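Local coordinates for protein charybdin (Charybdis maritima, PDB 2B7U) that belongs to the ribosome-inactivating protein family of plants and consists of a single chain with a mixed beta sheet packed among helices, at residues I131-N136 and L182-V188; D173-F178 and K189-M194; M6-F10 and R72-D76; D76-L80 and A168-V172; L62-V68 and L138-S143. One frame throughout, in Å; residues are numbered along the deposited sequence. Where two conformers were deposited one is given.

In the fold
The centre of contact 4 lies about 3 Å from that of the chain, and the contact is buried; contacts 1, 2, 3 and 5 lie farther out and are partly buried. Contacts 1 and 5 both use helix 135-147, at its capped start and along its side, while contacts 3 and 5 both reach the six-stranded sheet. Contacts 1 and 2 touch through Tyr133 and Phe178, and contacts 3 and 4 share Asp76. The chemistry varies with place: bonds from a helix start and its lead-in to a loop in 1, one histidine bond amid apolar packing in 2, a thioether over an imidazole and a ring edge over a guanidinium in 3, an arginine gripping a loop carbonyl in 4, an amide stacked on a ring in 5.

Contact 1: I131-N136 and L182-V188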
# COMPACT_ATOMS: atom_id res chain seq x y z
N ILE A 131 -12.35 6.95 9.21
CA ILE A 131 -12.85 6.55 7.90
C ILE A 131 -13.22 5.07 7.94
O ILE A 131 -12.55 4.27 8.59
CB ILE A 131 -11.78 6.83 6.83
CG1 ILE A 131 -11.61 8.34 6.65
CG2 ILE A 131 -12.11 6.16 5.49
CD1 ILE A 131 -10.44 8.75 5.81
N SER A 132 -14.27 4.70 7.21
CA SER A 132 -14.72 3.31 7.20
C SER A 132 -14.08 2.56 6.05
O SER A 132 -13.92 3.11 4.96
CB SER A 132 -16.24 3.22 7.08
OG SER A 132 -16.64 1.85 7.05
N TYR A 133 -13.72 1.29 6.31
CA TYR A 133 -13.00 0.47 5.34
C TYR A 133 -13.68 -0.86 5.06
O TYR A 133 -13.06 -1.92 5.09
CB TYR A 133 -11.59 0.20 5.84
CG TYR A 133 -10.82 1.45 6.12
CD1 TYR A 133 -10.51 1.83 7.41
CD2 TYR A 133 -10.38 2.25 5.08
CE1 TYR A 133 -9.79 2.98 7.65
CE2 TYR A 133 -9.66 3.39 5.32
CZ TYR A 133 -9.36 3.75 6.60
OH TYR A 133 -8.66 4.90 6.83
N ASN A 134 -14.99 -0.81 4.84
CA ASN A 134 -15.71 -2.03 4.49
C ASN A 134 -16.03 -2.04 2.98
O ASN A 134 -15.59 -1.16 2.23
CB ASN A 134 -16.95 -2.20 5.38
CG ASN A 134 -17.96 -1.10 5.20
OD1 ASN A 134 -17.84 -0.23 4.34
ND2 ASN A 134 -19.01 -1.15 6.02
N LYS A 135 -16.81 -3.02 2.54
CA LYS A 135 -17.14 -3.14 1.13
C LYS A 135 -17.93 -1.93 0.63
O LYS A 135 -17.68 -1.41 -0.46
CB LYS A 135 -17.95 -4.42 0.91
CG LYS A 135 -18.32 -4.73 -0.52
CD LYS A 135 -19.08 -6.04 -0.56
CE LYS A 135 -19.54 -6.42 -1.94
NZ LYS A 135 -20.20 -7.78 -1.93
N ASN A 136 -18.87 -1.47 1.44
CA ASN A 136 -19.65 -0.28 1.09
C ASN A 136 -18.74 0.93 0.90
O ASN A 136 -18.94 1.71 -0.03
CB ASN A 136 -20.74 -0.01 2.12
CG ASN A 136 -21.88 -1.03 2.08
OD1 ASN A 136 -22.49 -1.31 3.11
ND2 ASN A 136 -22.18 -1.56 0.91
N LEU A 182 -15.50 -7.26 6.06
CA LEU A 182 -15.76 -6.68 4.75
C LEU A 182 -17.24 -6.51 4.42
O LEU A 182 -17.66 -5.46 3.96
CB LEU A 182 -15.09 -7.54 3.68
CG LEU A 182 -15.03 -6.99 2.27
CD1 LEU A 182 -14.08 -5.81 2.16
CD2 LEU A 182 -14.64 -8.10 1.35
N GLU A 183 -18.02 -7.55 4.67
CA GLU A 183 -19.44 -7.53 4.28
C GLU A 183 -20.35 -6.94 5.36
O GLU A 183 -21.58 -6.97 5.22
CB GLU A 183 -19.87 -8.94 3.90
CG GLU A 183 -19.12 -9.50 2.70
CD GLU A 183 -19.84 -10.67 2.05
OE1 GLU A 183 -20.78 -10.42 1.26
OE2 GLU A 183 -19.47 -11.83 2.34
N SER A 184 -19.75 -6.39 6.41
CA SER A 184 -20.50 -5.76 7.49
C SER A 184 -21.27 -4.54 6.99
O SER A 184 -20.77 -3.79 6.16
CB SER A 184 -19.56 -5.34 8.62
OG SER A 184 -20.27 -4.72 9.68
N SER A 185 -22.48 -4.37 7.52
CA SER A 185 -23.32 -3.21 7.20
C SER A 185 -22.94 -1.97 8.03
O SER A 185 -23.31 -0.84 7.66
CB SER A 185 -24.80 -3.55 7.42
OG SER A 185 -25.04 -3.98 8.75
N GLU A 186 -22.24 -2.18 9.14
CA GLU A 186 -21.77 -1.08 9.97
C GLU A 186 -20.32 -0.75 9.61
O GLU A 186 -19.64 -1.58 9.01
CB GLU A 186 -21.87 -1.44 11.46
CG GLU A 186 -23.28 -1.27 12.08
CD GLU A 186 -23.27 -1.29 13.61
OE1 GLU A 186 -22.29 -0.80 14.22
OE2 GLU A 186 -24.25 -1.80 14.21
N PRO A 187 -19.86 0.45 9.98
CA PRO A 187 -18.48 0.85 9.72
C PRO A 187 -17.43 -0.11 10.27
O PRO A 187 -17.59 -0.70 11.35
CB PRO A 187 -18.37 2.20 10.44
CG PRO A 187 -19.74 2.73 10.45
CD PRO A 187 -20.61 1.53 10.64
N VAL A 188 -16.35 -0.27 9.51
CA VAL A 188 -15.20 -1.05 9.92
C VAL A 188 -14.08 -0.05 10.09
O VAL A 188 -13.67 0.58 9.12
CB VAL A 188 -14.82 -2.07 8.84
CG1 VAL A 188 -13.52 -2.79 9.20
CG2 VAL A 188 -15.97 -3.06 8.64
O HOH W 1 -19.93 -3.36 3.67
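The ring of Tyr133 has the carbonyl carbon of Ile131 over one face, set toward the rim, while Val188 O approaches obliquely, 3.8 Å from CD1. Outside the two segments the ring of Phe178 meets it with planes at about 50°, and Tyr133 OH bonds to Ile128 O. The other flat group, the amide of Asn134, is used from both ends. CG lies between the backbone N and the carbonyl carbon (chi1 63°), which turns OD1 back to Ala137 N as the N-cap of helix 135-147; ND2 meanwhile reaches the loop between helices 172-180 and 192-199, making a weak bond to Glu186 O at 3.1 Å. Asn134 CB rests on Val188 CG2 at 3.5 Å. Backbone bonds tie the loop down near its two ends, at Leu182 and Val188. Tyr133 N donates to Val188 O at 2.9 Å, and Lys135 N donates to Leu182 O, also at 2.9 Å. Ser132 OG accepts from Val188 N at 3.3 Å. A water accepts from Asn136 N and donates to Leu182 O and Ser184 O, 2.7 Å from the latter, so Leu182 O is gripped twice. Within the loop, Ser184 OG takes the N-H of Glu186 at 3.3 Å, an ST turn. Lys135 runs extended beside Glu183, its NZ held by Glu17 O and Leu19 O.

Contact 2: D173-F178 and K189-M194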
# COMPACT_ATOMS: atom_id res chain seq x y z
N ASP A 173 -2.03 -8.87 9.33
CA ASP A 173 -3.11 -8.61 10.31
C ASP A 173 -4.10 -7.58 9.75
O ASP A 173 -5.29 -7.60 10.10
CB ASP A 173 -2.54 -8.11 11.63
CG ASP A 173 -1.77 -9.18 12.37
OD1 ASP A 173 -2.38 -10.23 12.67
OD2 ASP A 173 -0.56 -8.98 12.61
N ILE A 174 -3.61 -6.68 8.91
CA ILE A 174 -4.44 -5.65 8.27
C ILE A 174 -5.33 -6.30 7.21
O ILE A 174 -6.56 -6.06 7.19
CB ILE A 174 -3.61 -4.46 7.73
CG1 ILE A 174 -2.88 -3.79 8.90
CG2 ILE A 174 -4.50 -3.45 7.04
CD1 ILE A 174 -2.03 -2.61 8.52
N ALA A 175 -4.74 -7.12 6.33
CA ALA A 175 -5.53 -7.89 5.37
C ALA A 175 -6.61 -8.71 6.05
O ALA A 175 -7.77 -8.71 5.61
CB ALA A 175 -4.68 -8.79 4.53
N ASN A 176 -6.24 -9.39 7.13
CA ASN A 176 -7.22 -10.20 7.90
C ASN A 176 -8.35 -9.34 8.42
O ASN A 176 -9.54 -9.70 8.32
CB ASN A 176 -6.55 -10.94 9.06
CG ASN A 176 -5.70 -12.11 8.62
OD1 ASN A 176 -5.82 -12.57 7.49
ND2 ASN A 176 -4.85 -12.60 9.52
N HIS A 177 -7.99 -8.19 8.99
CA HIS A 177 -8.96 -7.33 9.62
C HIS A 177 -9.99 -6.87 8.61
O HIS A 177 -11.20 -6.86 8.88
CB HIS A 177 -8.30 -6.11 10.25
CG HIS A 177 -9.28 -5.17 10.87
ND1 HIS A 177 -9.91 -5.45 12.06
CD2 HIS A 177 -9.75 -3.97 10.46
CE1 HIS A 177 -10.73 -4.45 12.35
NE2 HIS A 177 -10.65 -3.55 11.40
N PHE A 178 -9.52 -6.48 7.43
CA PHE A 178 -10.44 -5.97 6.42
C PHE A 178 -11.27 -7.10 5.82
O PHE A 178 -12.43 -6.88 5.47
CB PHE A 178 -9.69 -5.18 5.34
CG PHE A 178 -9.13 -3.87 5.82
CD1 PHE A 178 -9.78 -3.09 6.77
CD2 PHE A 178 -7.94 -3.39 5.28
CE1 PHE A 178 -9.25 -1.86 7.19
CE2 PHE A 178 -7.44 -2.16 5.69
CZ PHE A 178 -8.09 -1.40 6.63
N LYS A 189 -13.62 0.13 11.33
CA LYS A 189 -12.50 1.03 11.60
C LYS A 189 -11.19 0.25 11.64
O LYS A 189 -11.17 -0.96 11.88
CB LYS A 189 -12.68 1.78 12.92
CG LYS A 189 -12.42 0.97 14.19
CD LYS A 189 -12.03 1.87 15.36
CE LYS A 189 -11.89 1.09 16.67
NZ LYS A 189 -10.81 0.07 16.64
N LEU A 190 -10.10 0.97 11.41
CA LEU A 190 -8.76 0.40 11.54
C LEU A 190 -8.34 0.54 13.00
O LEU A 190 -8.35 1.66 13.50
CB LEU A 190 -7.81 1.17 10.65
CG LEU A 190 -6.33 0.78 10.67
CD1 LEU A 190 -6.08 -0.46 9.83
CD2 LEU A 190 -5.50 1.93 10.18
N PRO A 191 -7.97 -0.56 13.68
CA PRO A 191 -7.46 -0.44 15.05
C PRO A 191 -6.22 0.44 15.11
O PRO A 191 -5.39 0.38 14.22
CB PRO A 191 -7.12 -1.89 15.42
CG PRO A 191 -7.98 -2.71 14.53
CD PRO A 191 -8.05 -1.97 13.26
N GLN A 192 -6.11 1.26 16.15
CA GLN A 192 -5.00 2.21 16.26
C GLN A 192 -3.64 1.50 16.24
O GLN A 192 -2.67 2.03 15.69
CB GLN A 192 -5.13 3.08 17.52
CG GLN A 192 -4.20 4.30 17.51
CD GLN A 192 -4.59 5.36 18.53
OE1 GLN A 192 -4.37 6.57 18.31
NE2 GLN A 192 -5.16 4.93 19.65
N TRP A 193 -3.55 0.30 16.82
CA TRP A 193 -2.27 -0.39 16.84
C TRP A 193 -1.79 -0.75 15.43
O TRP A 193 -0.58 -0.77 15.15
CB TRP A 193 -2.32 -1.62 17.75
CG TRP A 193 -3.00 -2.85 17.24
CD1 TRP A 193 -4.32 -3.21 17.44
CD2 TRP A 193 -2.41 -3.91 16.50
NE1 TRP A 193 -4.56 -4.43 16.85
CE2 TRP A 193 -3.40 -4.88 16.27
CE3 TRP A 193 -1.12 -4.14 16.00
CZ2 TRP A 193 -3.14 -6.06 15.57
CZ3 TRP A 193 -0.88 -5.31 15.32
CH2 TRP A 193 -1.88 -6.25 15.11
N MET A 194 -2.74 -1.06 14.55
CA MET A 194 -2.41 -1.34 13.15
C MET A 194 -1.93 -0.08 12.43
O MET A 194 -1.03 -0.15 11.59
CB MET A 194 -3.61 -1.97 12.43
CG MET A 194 -3.92 -3.33 12.95
SD MET A 194 -5.26 -4.15 12.07
CE MET A 194 -5.42 -5.61 13.10
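His177 reaches from helix 172-180 to Met194, Pro191 and Lys189. Its CB lies against the thioether of Met194, 4.0 Å from SD. With CG anti to the backbone N (chi1 178°), the ring reaches the loop ahead of helix 192-199. There Pro191 CD sits over one face, 3.7 Å from the ring centroid in a CH-pi contact, while CE1 of the neighbouring Phe178 lies in plane at the edge. At the tip, NE2 donates to Lys189 O at 2.7 Å, the N-H...O angle a bent 144° and the oxygen somewhat out of the ring plane. Pro191 is the N-cap residue of the second of two successive helices, 172-180 and 192-199, joined by a long loop, so the histidine touches the point where that helix begins. One turn back, Ile174 and Met194 slide past each other in opposite directions, CG1 at 4.0 Å from SD, and the methyl CE of Met194 ends 3.6 Å from Asp173 O. Phe178 CZ meets Leu190 CD1 at 3.9 Å on the buried side. Toward the surface, Asp173 crosses Trp193 at about a right angle, OD2 lying at the edge of the indole, 3.9 Å from CH2; Asp173 OD1 bonds to a bound MES molecule, and Trp193 stacks on Tyr226.

Contact 3: M6-F10 and R72-D76; sequences MTVKF and RIHRD
Segments 6-10 and 72-76 run 85° apart, with Met6 CA and His74 CA 7.9 Å from each other; strand 56-64 lies between strands 7-15 and 67-74 in the mixed sheet, and the segments meet through side chains. Met6 supplies the first half of the contact. Its chain bends at the last torsion (chi3 -48°), which lays CE over one face of the His74 imidazole, 3.5 Å from the centroid; SD follows over the same ring, 4.5 Å from the centroid. On its way there SD passes Arg72 CG at 3.9 Å, the two side chains sliding by in opposite directions. A water joins the same two residues, donating to Met6 O at 2.8 Å and accepting from Arg72 NH1 at 3.0 Å. Arg72 also forms a salt bridge to Asp59, and His74 NE2 is hydrogen-bonded to Arg81. In the second half Arg75, extended from CG to NE, brings its guanidinium to Phe10 and Lys9. Phe10 CE2 lies over one face of the group, offset toward the rim, and Arg75 NE lies near the plane of the Phe10 ring at its edge. Lys9 CB touches Arg75 NH2 at 3.6 Å, but Lys9 NZ ends 6.5 Å from it. The two positive ends thus stay well apart while the lysine methylenes pack on the guanidinium edge, and the direct contact is apolar and ring packing, with one water as the polar link.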
# COMPACT_ATOMS: atom_id res chain seq x y z
N MET A 6 7.03 6.49 -14.73
CA MET A 6 6.98 5.17 -14.14
C MET A 6 6.37 4.21 -15.16
O MET A 6 5.41 4.54 -15.85
CB MET A 6 6.23 5.14 -12.79
CG MET A 6 4.73 5.45 -12.83
SD MET A 6 4.06 5.83 -11.17
CE MET A 6 4.75 4.47 -10.23
N THR A 7 6.96 3.03 -15.28
CA THR A 7 6.42 2.07 -16.24
C THR A 7 5.28 1.32 -15.54
O THR A 7 5.06 1.50 -14.33
CB THR A 7 7.56 1.17 -16.86
OG1 THR A 7 8.61 0.95 -15.92
CG2 THR A 7 8.16 1.86 -18.07
N VAL A 8 4.49 0.57 -16.29
CA VAL A 8 3.47 -0.29 -15.69
C VAL A 8 3.82 -1.74 -15.97
O VAL A 8 3.62 -2.24 -17.08
CB VAL A 8 2.06 0.06 -16.20
CG1 VAL A 8 2.05 0.22 -17.67
CG2 VAL A 8 1.04 -1.00 -15.75
N LYS A 9 4.39 -2.40 -14.96
CA LYS A 9 4.81 -3.79 -15.08
C LYS A 9 3.65 -4.77 -15.30
O LYS A 9 3.80 -5.74 -16.07
CB LYS A 9 5.60 -4.23 -13.83
CG LYS A 9 6.93 -3.47 -13.53
CD LYS A 9 7.54 -2.90 -14.78
CE LYS A 9 9.04 -2.60 -14.67
NZ LYS A 9 9.70 -2.66 -16.03
N PHE A 10 2.51 -4.51 -14.67
CA PHE A 10 1.35 -5.38 -14.79
C PHE A 10 0.12 -4.63 -14.30
O PHE A 10 0.24 -3.56 -13.67
CB PHE A 10 1.56 -6.70 -14.01
CG PHE A 10 1.66 -6.53 -12.51
CD1 PHE A 10 0.52 -6.53 -11.73
CD2 PHE A 10 2.89 -6.38 -11.88
CE1 PHE A 10 0.59 -6.35 -10.37
CE2 PHE A 10 2.97 -6.20 -10.53
CZ PHE A 10 1.83 -6.20 -9.76
N ARG A 72 -2.50 3.93 -10.11
CA ARG A 72 -1.11 3.57 -10.46
C ARG A 72 -0.28 3.67 -9.19
O ARG A 72 -0.33 4.66 -8.49
CB ARG A 72 -0.56 4.50 -11.50
CG ARG A 72 0.73 4.05 -12.08
CD ARG A 72 0.92 4.56 -13.50
NE ARG A 72 -0.03 3.97 -14.46
CZ ARG A 72 -0.13 4.35 -15.72
NH1 ARG A 72 0.63 5.33 -16.20
NH2 ARG A 72 -1.01 3.76 -16.52
N ILE A 73 0.43 2.59 -8.89
CA ILE A 73 1.14 2.43 -7.62
C ILE A 73 2.60 2.05 -7.88
O ILE A 73 2.88 1.24 -8.75
CB ILE A 73 0.44 1.32 -6.80
CG1 ILE A 73 -1.02 1.72 -6.54
CG2 ILE A 73 1.15 1.08 -5.47
CD1 ILE A 73 -1.90 0.64 -5.92
N HIS A 74 3.51 2.59 -7.07
CA HIS A 74 4.92 2.20 -7.15
C HIS A 74 5.14 0.74 -6.72
O HIS A 74 4.65 0.30 -5.68
CB HIS A 74 5.77 3.08 -6.24
CG HIS A 74 5.88 4.48 -6.71
ND1 HIS A 74 6.87 4.89 -7.57
CD2 HIS A 74 5.14 5.58 -6.43
CE1 HIS A 74 6.73 6.18 -7.81
NE2 HIS A 74 5.70 6.63 -7.11
N ARG A 75 5.90 -0.00 -7.54
CA ARG A 75 6.09 -1.42 -7.31
C ARG A 75 7.13 -1.68 -6.24
O ARG A 75 7.15 -2.76 -5.65
CB ARG A 75 6.45 -2.15 -8.60
CG ARG A 75 6.38 -3.63 -8.41
CD ARG A 75 6.73 -4.43 -9.63
NE ARG A 75 6.97 -5.83 -9.27
CZ ARG A 75 7.20 -6.78 -10.16
NH1 ARG A 75 7.43 -8.03 -9.74
NH2 ARG A 75 7.18 -6.50 -11.46
N ASP A 76 8.00 -0.71 -5.99
CA ASP A 76 9.07 -0.90 -5.02
C ASP A 76 8.69 -0.50 -3.60
O ASP A 76 9.17 -1.07 -2.65
CB ASP A 76 10.38 -0.23 -5.49
CG ASP A 76 10.21 1.25 -5.79
OD1 ASP A 76 9.06 1.75 -5.86
OD2 ASP A 76 11.25 1.89 -6.02
O HOH W 2 3.38 6.41 -15.76

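Contact 4: D76-L80 and A168-V172; sequences DDLVL and ATRFV
The connection between the antiparallel strands 67-74 and 80-84, which contains an Asx turn at Asp77, rests on the C-terminal end of helix 151-170 in the centre of the fold. The packed side belongs to Leu78 and Arg170, whose side chains slide past each other in opposite directions. CG of Arg170 is anti to the carbonyl carbon (chi1 -65°) and the chain runs extended to NE, so that NH2 donates to Asp77 O at 2.8 Å (N-H...O 156°), with the oxygen at the edge of the guanidinium and in its plane. Leu78 CB lies 3.7 Å from Arg170 NH2, and in one of its two conformers Leu78 CD1 meets Thr169 CG2 at 3.8 Å. Arg170 NH1 forms a salt bridge to Glu167, and the group a cation-pi contact with Trp202. The looser part is the side chains of Asp77 and Val79, both residues partly exposed: their CB atoms point away from the helix, and Val79 CG2 comes no closer than 4.1 Å to Arg170 NH2. There Asp77 OD2 accepts from Val79 N at 3.2 Å, met from 50° above the carboxylate plane.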
# COMPACT_ATOMS: atom_id res chain seq x y z
N ASP A 76 8.00 -0.71 -5.99
CA ASP A 76 9.07 -0.90 -5.02
C ASP A 76 8.69 -0.50 -3.60
O ASP A 76 9.17 -1.07 -2.65
CB ASP A 76 10.38 -0.23 -5.49
CG ASP A 76 10.21 1.25 -5.79
OD1 ASP A 76 9.06 1.75 -5.86
OD2 ASP A 76 11.25 1.89 -6.02
N ASP A 77 7.82 0.49 -3.43
CA ASP A 77 7.41 0.88 -2.09
C ASP A 77 5.91 0.87 -1.82
O ASP A 77 5.50 1.20 -0.72
CB ASP A 77 8.07 2.21 -1.70
CG ASP A 77 7.57 3.37 -2.51
OD1 ASP A 77 8.08 4.51 -2.32
OD2 ASP A 77 6.67 3.18 -3.34
N LEU A 78 5.11 0.45 -2.80
CA LEU A 78 3.67 0.36 -2.71
C LEU A 78 2.96 1.68 -2.40
O LEU A 78 1.83 1.70 -1.91
CB LEU A 78 3.26 -0.74 -1.71
CG LEU A 78 3.74 -2.13 -2.10
CD1 LEU A 78 3.20 -3.20 -1.12
CD2 LEU A 78 3.39 -2.50 -3.52
N VAL A 79 3.59 2.78 -2.78
CA VAL A 79 3.02 4.09 -2.60
C VAL A 79 2.13 4.44 -3.80
O VAL A 79 2.50 4.27 -4.96
CB VAL A 79 4.12 5.15 -2.41
CG1 VAL A 79 3.56 6.54 -2.42
CG2 VAL A 79 4.86 4.91 -1.10
N LEU A 80 0.94 4.93 -3.50
CA LEU A 80 -0.01 5.34 -4.54
C LEU A 80 0.55 6.58 -5.25
O LEU A 80 0.97 7.55 -4.60
CB LEU A 80 -1.38 5.59 -3.89
CG LEU A 80 -2.63 5.36 -4.74
CD1 LEU A 80 -3.82 5.01 -3.87
CD2 LEU A 80 -2.91 6.60 -5.57
N ALA A 168 -3.03 -3.42 3.42
CA ALA A 168 -3.40 -4.85 3.50
C ALA A 168 -2.36 -5.75 2.84
O ALA A 168 -2.04 -6.83 3.36
CB ALA A 168 -4.77 -5.07 2.88
N THR A 169 -1.79 -5.32 1.72
CA THR A 169 -0.74 -6.07 1.03
C THR A 169 0.51 -6.15 1.91
O THR A 169 1.11 -7.21 2.08
CB THR A 169 -0.45 -5.44 -0.33
OG1 THR A 169 -1.61 -5.61 -1.17
CG2 THR A 169 0.73 -6.05 -1.02
N ARG A 170 0.83 -5.04 2.56
CA ARG A 170 2.02 -4.99 3.44
C ARG A 170 1.91 -5.83 4.70
O ARG A 170 2.93 -6.33 5.18
CB ARG A 170 2.33 -3.56 3.82
CG ARG A 170 2.74 -2.61 2.72
CD ARG A 170 2.80 -1.19 3.26
NE ARG A 170 3.36 -0.26 2.28
CZ ARG A 170 2.84 0.92 1.95
NH1 ARG A 170 1.75 1.37 2.55
NH2 ARG A 170 3.44 1.67 1.05
N PHE A 171 0.73 -5.94 5.31
CA PHE A 171 0.58 -6.56 6.63
C PHE A 171 -0.50 -7.61 6.71
O PHE A 171 -1.65 -7.34 6.38
CB PHE A 171 0.32 -5.50 7.70
CG PHE A 171 1.51 -4.61 7.97
CD1 PHE A 171 2.56 -5.08 8.74
CD2 PHE A 171 1.58 -3.35 7.44
CE1 PHE A 171 3.64 -4.26 8.98
CE2 PHE A 171 2.67 -2.53 7.67
CZ PHE A 171 3.69 -2.99 8.45
N VAL A 172 -0.13 -8.79 7.17
CA VAL A 172 -1.05 -9.90 7.36
C VAL A 172 -2.26 -9.53 8.20
O VAL A 172 -3.40 -9.84 7.83
CB VAL A 172 -0.29 -11.11 8.00
CG1 VAL A 172 -1.24 -12.25 8.36
CG2 VAL A 172 0.82 -11.58 7.03

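Contact 5: L62-V68 and L138-S143; sequences LTFRGQV and LQDAVS
A beta hairpin, strands 56-64 and 67-74 joined by a type I' turn from Phe64 to Gln67, packs here on the side of helix 135-147. Strand 62-64 and helix segment 138-143 approach to 8.2 Å between axes, crossing at -102°. Phe64 carries the contact. Its CG is anti to the backbone N, sending the ring across to Gln139, which lies flat on it: Gln139 CG stands over the middle of one face, 3.6 Å from the centroid, and the amide carbon CD is 3.4 Å from Phe64 CZ, with amide and ring planes 13° apart. The opposite face has Arg65 CG, so the phenyl is sandwiched between the Arg65 side chain and the Gln139 methylenes and amide, and Ser143 OG comes to its edge. Nearer the sheet, Val142 points into the hairpin with a nearly eclipsed chi1 (-11°). Its CG1 meets Leu62 CB at 3.9 Å, while CG2 lies 3.7 Å from Gln67 O, the oxygen that also receives Phe64 N at 2.8 Å in the hairpin. Leu62 and Leu138 touch more lightly, CD1 to CD1 at 4.4 Å, and both continue onto Phe165 of helix 151-170. Helix and hairpin are therefore joined chiefly by stacking and methyl contacts, the Gln139 amide offering its flat side to the phenyl.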
# COMPACT_ATOMS: atom_id res chain seq x y z
N LEU A 62 -10.24 -1.04 -10.45
CA LEU A 62 -11.33 -1.36 -9.55
C LEU A 62 -12.63 -0.99 -10.22
O LEU A 62 -12.76 0.12 -10.71
CB LEU A 62 -11.20 -0.59 -8.25
CG LEU A 62 -9.93 -0.81 -7.44
CD1 LEU A 62 -9.92 0.11 -6.22
CD2 LEU A 62 -9.77 -2.24 -7.04
N THR A 63 -13.58 -1.92 -10.22
CA THR A 63 -14.84 -1.71 -10.92
C THR A 63 -16.00 -2.00 -9.99
O THR A 63 -15.95 -2.93 -9.18
CB THR A 63 -14.91 -2.61 -12.15
OG1 THR A 63 -13.91 -2.21 -13.11
CG2 THR A 63 -16.24 -2.52 -12.77
N PHE A 64 -17.06 -1.20 -10.12
CA PHE A 64 -18.29 -1.44 -9.38
C PHE A 64 -19.48 -0.98 -10.20
O PHE A 64 -19.64 0.22 -10.42
CB PHE A 64 -18.29 -0.68 -8.07
CG PHE A 64 -19.55 -0.85 -7.28
CD1 PHE A 64 -19.96 -2.11 -6.90
CD2 PHE A 64 -20.33 0.23 -6.93
CE1 PHE A 64 -21.14 -2.28 -6.18
CE2 PHE A 64 -21.52 0.06 -6.22
CZ PHE A 64 -21.90 -1.18 -5.84
N ARG A 65 -20.31 -1.92 -10.63
CA ARG A 65 -21.56 -1.62 -11.35
C ARG A 65 -21.34 -0.62 -12.50
O ARG A 65 -22.06 0.37 -12.63
CB ARG A 65 -22.65 -1.12 -10.40
CG ARG A 65 -23.08 -2.18 -9.40
CD ARG A 65 -24.26 -1.75 -8.54
NE ARG A 65 -24.68 -2.86 -7.70
CZ ARG A 65 -25.27 -2.75 -6.51
NH1 ARG A 65 -25.61 -3.86 -5.85
NH2 ARG A 65 -25.51 -1.56 -5.96
N GLY A 66 -20.32 -0.88 -13.32
CA GLY A 66 -20.05 -0.06 -14.51
C GLY A 66 -19.17 1.17 -14.28
O GLY A 66 -18.85 1.89 -15.25
N GLN A 67 -18.85 1.46 -13.02
CA GLN A 67 -18.01 2.56 -12.61
C GLN A 67 -16.61 2.02 -12.42
O GLN A 67 -16.45 0.93 -11.88
CB GLN A 67 -18.52 3.09 -11.29
CG GLN A 67 -19.97 3.55 -11.36
CD GLN A 67 -20.53 3.86 -9.99
OE1 GLN A 67 -20.97 2.95 -9.27
NE2 GLN A 67 -20.57 5.13 -9.63
N VAL A 68 -15.62 2.76 -12.87
CA VAL A 68 -14.25 2.23 -12.87
C VAL A 68 -13.25 3.32 -12.55
O VAL A 68 -13.39 4.48 -12.94
CB VAL A 68 -13.86 1.60 -14.25
CG1 VAL A 68 -14.92 0.68 -14.74
CG2 VAL A 68 -13.60 2.66 -15.29
N LEU A 138 -15.54 0.88 0.00
CA LEU A 138 -14.77 0.66 -1.21
C LEU A 138 -15.63 0.95 -2.44
O LEU A 138 -15.16 1.53 -3.40
CB LEU A 138 -14.21 -0.75 -1.22
CG LEU A 138 -13.19 -1.09 -2.29
CD1 LEU A 138 -12.04 -0.07 -2.33
CD2 LEU A 138 -12.72 -2.52 -2.06
N GLN A 139 -16.90 0.58 -2.41
CA GLN A 139 -17.80 0.88 -3.49
C GLN A 139 -17.91 2.39 -3.68
O GLN A 139 -17.82 2.90 -4.81
CB GLN A 139 -19.17 0.27 -3.19
CG GLN A 139 -19.21 -1.25 -3.33
CD GLN A 139 -20.52 -1.89 -2.85
OE1 GLN A 139 -20.66 -3.11 -2.87
NE2 GLN A 139 -21.47 -1.07 -2.42
N ASP A 140 -18.08 3.10 -2.58
CA ASP A 140 -18.17 4.56 -2.63
C ASP A 140 -16.88 5.19 -3.16
O ASP A 140 -16.89 6.17 -3.90
CB ASP A 140 -18.50 5.11 -1.25
CG ASP A 140 -19.83 4.62 -0.72
OD1 ASP A 140 -20.71 4.25 -1.54
OD2 ASP A 140 -19.98 4.59 0.53
N ALA A 141 -15.74 4.63 -2.76
CA ALA A 141 -14.47 5.14 -3.22
C ALA A 141 -14.31 5.02 -4.72
O ALA A 141 -13.85 5.96 -5.36
CB ALA A 141 -13.33 4.41 -2.54
N VAL A 142 -14.66 3.88 -5.30
CA VAL A 142 -14.53 3.82 -6.77
C VAL A 142 -15.52 4.76 -7.47
O VAL A 142 -15.16 5.42 -8.44
CB VAL A 142 -14.36 2.39 -7.43
CG1 VAL A 142 -14.09 1.25 -6.43
CG2 VAL A 142 -15.34 2.11 -8.50
N SER A 143 -16.73 4.89 -6.94
CA SER A 143 -17.70 5.83 -7.51
C SER A 143 -17.17 7.26 -7.52
O SER A 143 -17.28 7.98 -8.51
CB SER A 143 -19.01 5.78 -6.74
OG SER A 143 -19.57 4.50 -6.82